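Local coordinates for protein Amuc_1100 (Akkermansia muciniphila, PDB 6KNY) that is of unknown function and is probably held in the membrane by a transmembrane helix, a region missing from this crystallised form, at residues 117-122 with 148-153; 125-130 with 173-178. All coordinates share one frame; numbering follows the deposited sequence.

Interaction 1 (117-122 with 148-153)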
ATOM      1  N   ALA A 117      15.188  -3.579   6.146  1.00 32.00           N
ATOM      2  CA  ALA A 117      15.062  -2.540   5.122  1.00 30.16           C
ATOM      3  C   ALA A 117      14.527  -3.084   3.805  1.00 30.37           C
ATOM      4  O   ALA A 117      13.760  -2.406   3.107  1.00 33.27           O
ATOM      5  CB  ALA A 117      16.410  -1.864   4.885  1.00 32.37           C
ATOM      6  N   SER A 118      14.946  -4.288   3.432  1.00 28.21           N
ATOM      7  CA  SER A 118      14.604  -4.828   2.117  1.00 26.42           C
ATOM      8  C   SER A 118      13.141  -5.277   2.065  1.00 25.60           C
ATOM      9  O   SER A 118      12.443  -5.054   1.063  1.00 26.58           O
ATOM     10  CB  SER A 118      15.549  -5.984   1.799  1.00 27.30           C
ATOM     11  OG  SER A 118      15.132  -6.694   0.653  1.00 29.71           O
ATOM     12  N   THR A 119      12.671  -5.923   3.129  1.00 24.06           N
ATOM     13  CA  THR A 119      11.255  -6.271   3.241  1.00 25.59           C
ATOM     14  C   THR A 119      10.375  -5.019   3.233  1.00 26.04           C
ATOM     15  O   THR A 119       9.378  -4.943   2.498  1.00 25.82           O
ATOM     16  CB  THR A 119      11.062  -7.110   4.506  1.00 25.52           C
ATOM     17  OG1 THR A 119      11.919  -8.267   4.419  1.00 25.93           O
ATOM     18  CG2 THR A 119       9.607  -7.554   4.683  1.00 26.51           C
ATOM     19  N   LEU A 120      10.764  -3.997   4.003  1.00 24.95           N
ATOM     20  CA  LEU A 120      10.033  -2.729   3.999  1.00 26.30           C
ATOM     21  C   LEU A 120      10.019  -2.058   2.627  1.00 27.42           C
ATOM     22  O   LEU A 120       9.050  -1.353   2.289  1.00 26.24           O
ATOM     23  CB  LEU A 120      10.644  -1.780   5.022  1.00 29.03           C
ATOM     24  CG  LEU A 120      10.476  -2.238   6.469  1.00 32.28           C
ATOM     25  CD1 LEU A 120      11.289  -1.363   7.410  1.00 33.38           C
ATOM     26  CD2 LEU A 120       9.000  -2.214   6.856  1.00 31.28           C
ATOM     27  N   GLY A 121      11.093  -2.209   1.841  1.00 27.14           N
ATOM     28  CA  GLY A 121      11.117  -1.576   0.527  1.00 24.16           C
ATOM     29  C   GLY A 121      10.122  -2.202  -0.428  1.00 23.18           C
ATOM     30  O   GLY A 121       9.511  -1.514  -1.241  1.00 26.27           O
ATOM     31  N   PHE A 122       9.951  -3.521  -0.342  1.00 23.50           N
ATOM     32  CA  PHE A 122       8.887  -4.177  -1.094  1.00 23.40           C
ATOM     33  C   PHE A 122       7.533  -3.625  -0.671  1.00 23.05           C
ATOM     34  O   PHE A 122       6.719  -3.246  -1.512  1.00 25.38           O
ATOM     35  CB  PHE A 122       8.927  -5.692  -0.871  1.00 22.89           C
ATOM     36  CG  PHE A 122       7.667  -6.395  -1.302  1.00 22.02           C
ATOM     37  CD1 PHE A 122       7.453  -6.700  -2.644  1.00 22.47           C
ATOM     38  CD2 PHE A 122       6.678  -6.717  -0.383  1.00 22.85           C
ATOM     39  CE1 PHE A 122       6.278  -7.331  -3.050  1.00 22.19           C
ATOM     40  CE2 PHE A 122       5.515  -7.352  -0.785  1.00 21.31           C
ATOM     41  CZ  PHE A 122       5.315  -7.661  -2.107  1.00 21.45           C
ATOM     42  N   PRO A 148       0.467  -1.794  10.298  1.00 25.39           N
ATOM     43  CA  PRO A 148       1.115  -2.446  11.447  1.00 24.68           C
ATOM     44  C   PRO A 148       2.524  -2.906  11.100  1.00 24.53           C
ATOM     45  O   PRO A 148       2.815  -3.280   9.962  1.00 24.28           O
ATOM     46  CB  PRO A 148       0.202  -3.644  11.749  1.00 26.73           C
ATOM     47  CG  PRO A 148      -1.157  -3.276  11.159  1.00 27.78           C
ATOM     48  CD  PRO A 148      -0.855  -2.358   9.979  1.00 26.31           C
ATOM     49  N   GLN A 149       3.409  -2.874  12.093  1.00 24.82           N
ATOM     50  CA  GLN A 149       4.778  -3.328  11.862  1.00 25.46           C
ATOM     51  C   GLN A 149       4.803  -4.830  11.665  1.00 24.96           C
ATOM     52  O   GLN A 149       4.044  -5.567  12.300  1.00 28.29           O
ATOM     53  CB  GLN A 149       5.692  -2.957  13.032  1.00 26.59           C
ATOM     54  CG  GLN A 149       5.913  -1.463  13.180  1.00 31.62           C
ATOM     55  CD  GLN A 149       6.716  -1.111  14.418  1.00 33.98           C
ATOM     56  OE1 GLN A 149       7.405  -1.961  14.991  1.00 39.90           O
ATOM     57  NE2 GLN A 149       6.605   0.140  14.860  1.00 31.02           N
ATOM     58  N   LEU A 150       5.697  -5.280  10.794  1.00 24.08           N
ATOM     59  CA  LEU A 150       5.941  -6.686  10.584  1.00 24.37           C
ATOM     60  C   LEU A 150       6.830  -7.236  11.688  1.00 26.84           C
ATOM     61  O   LEU A 150       7.604  -6.498  12.294  1.00 25.29           O
ATOM     62  CB  LEU A 150       6.610  -6.900   9.228  1.00 27.02           C
ATOM     63  CG  LEU A 150       5.821  -6.417   8.014  1.00 28.13           C
ATOM     64  CD1 LEU A 150       6.678  -6.545   6.738  1.00 32.02           C
ATOM     65  CD2 LEU A 150       4.523  -7.212   7.895  1.00 29.23           C
ATOM     66  N   PRO A 151       6.779  -8.550  11.928  1.00 29.04           N
ATOM     67  CA  PRO A 151       7.694  -9.147  12.922  1.00 31.57           C
ATOM     68  C   PRO A 151       9.167  -8.859  12.651  1.00 31.44           C
ATOM     69  O   PRO A 151       9.916  -8.628  13.606  1.00 31.41           O
ATOM     70  CB  PRO A 151       7.378 -10.647  12.826  1.00 29.12           C
ATOM     71  CG  PRO A 151       5.924 -10.669  12.402  1.00 30.45           C
ATOM     72  CD  PRO A 151       5.797  -9.525  11.419  1.00 28.40           C
ATOM     73  N   ILE A 152       9.602  -8.812  11.388  1.00 27.13           N
ATOM     74  CA  ILE A 152      11.006  -8.517  11.102  1.00 29.21           C
ATOM     75  C   ILE A 152      11.412  -7.106  11.528  1.00 30.68           C
ATOM     76  O   ILE A 152      12.606  -6.824  11.641  1.00 31.30           O
ATOM     77  CB  ILE A 152      11.307  -8.727   9.604  1.00 31.59           C
ATOM     78  CG1 ILE A 152      12.822  -8.824   9.339  1.00 32.37           C
ATOM     79  CG2 ILE A 152      10.679  -7.608   8.781  1.00 33.85           C
ATOM     80  CD1 ILE A 152      13.151  -9.050   7.884  1.00 37.67           C
ATOM     81  N   GLU A 153      10.464  -6.203  11.796  1.00 34.26           N
ATOM     82  CA  GLU A 153      10.867  -4.841  12.129  1.00 35.30           C
ATOM     83  C   GLU A 153      11.337  -4.687  13.568  1.00 43.51           C
ATOM     84  O   GLU A 153      12.040  -3.715  13.872  1.00 57.38           O
ATOM     85  CB  GLU A 153       9.732  -3.869  11.871  1.00 30.18           C
ATOM     86  CG  GLU A 153       9.481  -3.682  10.414  1.00 28.14           C
ATOM     87  CD  GLU A 153       8.304  -2.784  10.169  1.00 26.01           C
ATOM     88  OE1 GLU A 153       8.366  -1.603  10.558  1.00 25.62           O
ATOM     89  OE2 GLU A 153       7.337  -3.260   9.560  1.00 24.38           O
TER

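Interaction 2 (125-130 with 173-178)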
ATOM      1  N   LYS A 125       7.065  -0.017  -1.815  1.00 29.04           N
ATOM      2  CA  LYS A 125       6.823   0.120  -3.254  1.00 31.47           C
ATOM      3  C   LYS A 125       5.407  -0.304  -3.617  1.00 29.42           C
ATOM      4  O   LYS A 125       4.760   0.341  -4.452  1.00 25.68           O
ATOM      5  CB  LYS A 125       7.846  -0.690  -4.067  1.00 35.12           C
ATOM      6  CG  LYS A 125       9.223  -0.026  -4.124  1.00 40.52           C
ATOM      7  CD  LYS A 125       9.580   0.592  -5.510  1.00 50.56           C
ATOM      8  CE  LYS A 125      11.055   1.023  -5.663  1.00 60.13           C
ATOM      9  NZ  LYS A 125      11.283   2.438  -6.116  1.00 60.34           N
ATOM     10  N   ALA A 126       4.894  -1.368  -2.984  1.00 28.02           N
ATOM     11  CA  ALA A 126       3.534  -1.824  -3.271  1.00 28.71           C
ATOM     12  C   ALA A 126       2.490  -0.815  -2.789  1.00 24.75           C
ATOM     13  O   ALA A 126       1.534  -0.495  -3.517  1.00 21.89           O
ATOM     14  CB  ALA A 126       3.294  -3.195  -2.627  1.00 33.29           C
ATOM     15  N   ILE A 127       2.648  -0.316  -1.561  1.00 23.89           N
ATOM     16  CA  ILE A 127       1.695   0.656  -1.024  1.00 26.46           C
ATOM     17  C   ILE A 127       1.756   1.951  -1.828  1.00 27.26           C
ATOM     18  O   ILE A 127       0.720   2.516  -2.211  1.00 23.75           O
ATOM     19  CB  ILE A 127       1.955   0.904   0.480  1.00 25.44           C
ATOM     20  CG1 ILE A 127       1.686  -0.366   1.293  1.00 28.38           C
ATOM     21  CG2 ILE A 127       1.084   2.096   0.994  1.00 23.60           C
ATOM     22  CD1 ILE A 127       2.073  -0.272   2.792  1.00 28.68           C
ATOM     23  N   ASN A 128       2.972   2.416  -2.132  1.00 27.10           N
ATOM     24  CA  ASN A 128       3.128   3.597  -2.981  1.00 28.76           C
ATOM     25  C   ASN A 128       2.379   3.452  -4.296  1.00 29.30           C
ATOM     26  O   ASN A 128       1.719   4.389  -4.753  1.00 30.01           O
ATOM     27  CB  ASN A 128       4.600   3.883  -3.282  1.00 30.36           C
ATOM     28  CG  ASN A 128       4.765   5.144  -4.127  1.00 27.92           C
ATOM     29  OD1 ASN A 128       4.433   6.244  -3.684  1.00 30.10           O
ATOM     30  ND2 ASN A 128       5.195   4.974  -5.361  1.00 23.72           N
ATOM     31  N   SER A 129       2.499   2.289  -4.934  0.67 28.27           N
ATOM     32  CA  SER A 129       1.825   2.078  -6.211  0.67 28.98           C
ATOM     33  C   SER A 129       0.311   2.074  -6.037  0.67 28.76           C
ATOM     34  O   SER A 129      -0.421   2.670  -6.840  0.67 28.49           O
ATOM     35  CB  SER A 129       2.299   0.770  -6.842  0.67 29.66           C
ATOM     36  OG  SER A 129       1.540   0.484  -7.999  0.67 31.29           O
ATOM     37  N   LEU A 130      -0.177   1.397  -4.990  1.00 26.99           N
ATOM     38  CA  LEU A 130      -1.617   1.350  -4.704  1.00 26.99           C
ATOM     39  C   LEU A 130      -2.194   2.741  -4.461  1.00 24.56           C
ATOM     40  O   LEU A 130      -3.184   3.135  -5.083  1.00 25.46           O
ATOM     41  CB  LEU A 130      -1.879   0.470  -3.472  1.00 28.54           C
ATOM     42  CG  LEU A 130      -3.341   0.423  -2.988  1.00 29.34           C
ATOM     43  CD1 LEU A 130      -4.294   0.061  -4.128  1.00 30.42           C
ATOM     44  CD2 LEU A 130      -3.493  -0.556  -1.828  1.00 30.92           C
ATOM     45  N   MET A 173       0.978  -9.112   4.477  1.00 21.98           N
ATOM     46  CA  MET A 173       1.409  -7.871   5.118  1.00 21.77           C
ATOM     47  C   MET A 173       0.213  -6.953   5.322  1.00 21.55           C
ATOM     48  O   MET A 173      -0.341  -6.438   4.337  1.00 23.88           O
ATOM     49  CB  MET A 173       2.495  -7.189   4.286  1.00 24.06           C
ATOM     50  CG  MET A 173       3.734  -8.084   4.104  1.00 27.61           C
ATOM     51  SD  MET A 173       5.018  -7.259   3.157  1.00 29.06           S
ATOM     52  CE  MET A 173       6.334  -8.494   3.146  1.00 27.96           C
ATOM     53  N   PRO A 174      -0.216  -6.698   6.564  1.00 21.37           N
ATOM     54  CA  PRO A 174      -1.483  -5.982   6.782  1.00 21.28           C
ATOM     55  C   PRO A 174      -1.347  -4.488   6.571  1.00 21.94           C
ATOM     56  O   PRO A 174      -0.286  -3.897   6.801  1.00 22.42           O
ATOM     57  CB  PRO A 174      -1.820  -6.298   8.244  1.00 21.06           C
ATOM     58  CG  PRO A 174      -0.468  -6.466   8.883  1.00 22.22           C
ATOM     59  CD  PRO A 174       0.421  -7.106   7.831  1.00 21.08           C
ATOM     60  N   LEU A 175      -2.440  -3.881   6.101  1.00 23.01           N
ATOM     61  CA  LEU A 175      -2.596  -2.435   6.158  1.00 25.01           C
ATOM     62  C   LEU A 175      -4.071  -2.078   6.070  1.00 23.75           C
ATOM     63  O   LEU A 175      -4.911  -2.883   5.643  1.00 21.88           O
ATOM     64  CB  LEU A 175      -1.817  -1.738   5.041  1.00 26.02           C
ATOM     65  CG  LEU A 175      -2.276  -2.012   3.619  1.00 26.34           C
ATOM     66  CD1 LEU A 175      -2.134  -0.720   2.792  1.00 26.57           C
ATOM     67  CD2 LEU A 175      -1.422  -3.153   3.012  1.00 31.74           C
ATOM     68  N   GLU A 176      -4.369  -0.839   6.447  1.00 24.99           N
ATOM     69  CA  GLU A 176      -5.714  -0.289   6.362  1.00 29.10           C
ATOM     70  C   GLU A 176      -5.640   1.036   5.630  1.00 24.71           C
ATOM     71  O   GLU A 176      -4.729   1.829   5.873  1.00 26.40           O
ATOM     72  CB  GLU A 176      -6.325  -0.025   7.749  1.00 32.76           C
ATOM     73  CG  GLU A 176      -6.325  -1.187   8.716  1.00 41.75           C
ATOM     74  CD  GLU A 176      -6.933  -0.780  10.067  1.00 47.93           C
ATOM     75  OE1 GLU A 176      -7.622   0.265  10.127  1.00 49.94           O
ATOM     76  OE2 GLU A 176      -6.701  -1.491  11.067  1.00 50.58           O
ATOM     77  N   ILE A 177      -6.615   1.297   4.775  1.00 26.07           N
ATOM     78  CA  ILE A 177      -6.728   2.587   4.113  1.00 28.01           C
ATOM     79  C   ILE A 177      -8.147   3.102   4.303  1.00 30.47           C
ATOM     80  O   ILE A 177      -9.119   2.353   4.147  1.00 29.70           O
ATOM     81  CB  ILE A 177      -6.368   2.504   2.621  1.00 31.92           C
ATOM     82  CG1 ILE A 177      -4.977   1.879   2.452  1.00 33.08           C
ATOM     83  CG2 ILE A 177      -6.439   3.886   1.990  1.00 32.14           C
ATOM     84  CD1 ILE A 177      -4.460   1.903   1.026  1.00 37.43           C
ATOM     85  N   ALA A 178      -8.260   4.375   4.669  1.00 28.36           N
ATOM     86  CA  ALA A 178      -9.533   5.059   4.781  1.00 28.43           C
ATOM     87  C   ALA A 178      -9.511   6.226   3.806  1.00 28.96           C
ATOM     88  O   ALA A 178      -8.510   6.955   3.723  1.00 25.81           O
ATOM     89  CB  ALA A 178      -9.771   5.548   6.214  1.00 29.18           C
TER

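Interaction 1 (117-122 with 148-153)
Leu120 lays its CD2 methyl against the carboxylate of Glu153, 3.3 Å from OE2, with the two side chains passing at a slant. The preceding residue, Thr119, meets two apolar partners at once. Its chi1 of -57° sets CG2 anti to the backbone N and OG1 anti to the carbonyl carbon; the methyl thereby lies 3.7 Å from Leu150 CD1, while OG1 rests 3.8 Å from Ile152 CD1. The contact itself is van der Waals, and the polar bonds behind it fix the loop. Leu150 N donates to Glu153 OE2 at 2.9 Å, nearly straight at 170° but from above the carboxylate plane, and Glu153 N returns a bond to Leu150 O, so two bonds, one to the side chain and one within the backbone, close the short 3-10 turn. Arg147 forms a salt bridge to OE2, and Tyr107 OH is hydrogen-bonded to OE1, leaving both carboxylate oxygens held. With an alanine in place of Glu153, the Leu150 amide and the Arg147 charge would probably lose their shared acceptor and Tyr107 OH its partner, and a gap would be likely to open beside Leu120 CD2. The first turns of helix 117-134 are thus joined to the loop following strand 141-146, and Met173 of strand 170-181 touches both Thr119 and Leu150.

Interaction 2 (125-130 with 173-178)
Leu130 donates its backbone N to Ala126 O at 2.9 Å, an ordinary bond of the helix, and its side chain makes the contact to Ile177 on the strand. The two side chains meet tip to tip, Leu130 CD2 standing 3.9 Å from Ile177 CD1. Leu130 has CG anti to the backbone N (chi1 175°), which, with chi2 of 52°, sends the CD2 branch towards the strand. One helical turn earlier, Ile127 makes the second meeting of this kind: its CG1 lies 4.1 Å from Leu175 CD1. Residues three apart on the helix lie on one flank and residues two apart on the strand on one face, so two pairs can form, and all four side chains are buried. Phe104 adds to the cover on Ile127, and Leu271 of strand 265-276 touches Leu130. The strand's backbone is hydrogen-bonded to neighbours on both edges, Leu175 and Ile177 to strand 265-276, Glu176 and Ala178 to strand 141-146, while Lys125 on the helix forms a salt bridge with Glu76 of helix 70-91. Aliphatic residues of a helix laid on a central strand, close to the middle of the chain, form part of the hydrophobic core of an alpha+beta domain, in which helices pack on a mixed, mostly antiparallel sheet.

Overall arrangement
From the N-terminal side, helix 117-134 supplies the first partner of both contacts, its opening turns to interaction 1 and its middle to interaction 2. The chain then forms strand 141-146 and returns at 148-153, where interaction 1 closes a loop of 25 intervening residues. It goes on to strand 170-181, where interaction 2 closes a longer one of 42. Because the segments alternate along the chain, the two loops cross. Their centres lie about 13 Å apart, and Met173 bridges them: its SD packs 3.9 Å from Phe122 CD2. Together the contacts tie one helix to the sheet core and to the peripheral loop between two adjacent antiparallel strands.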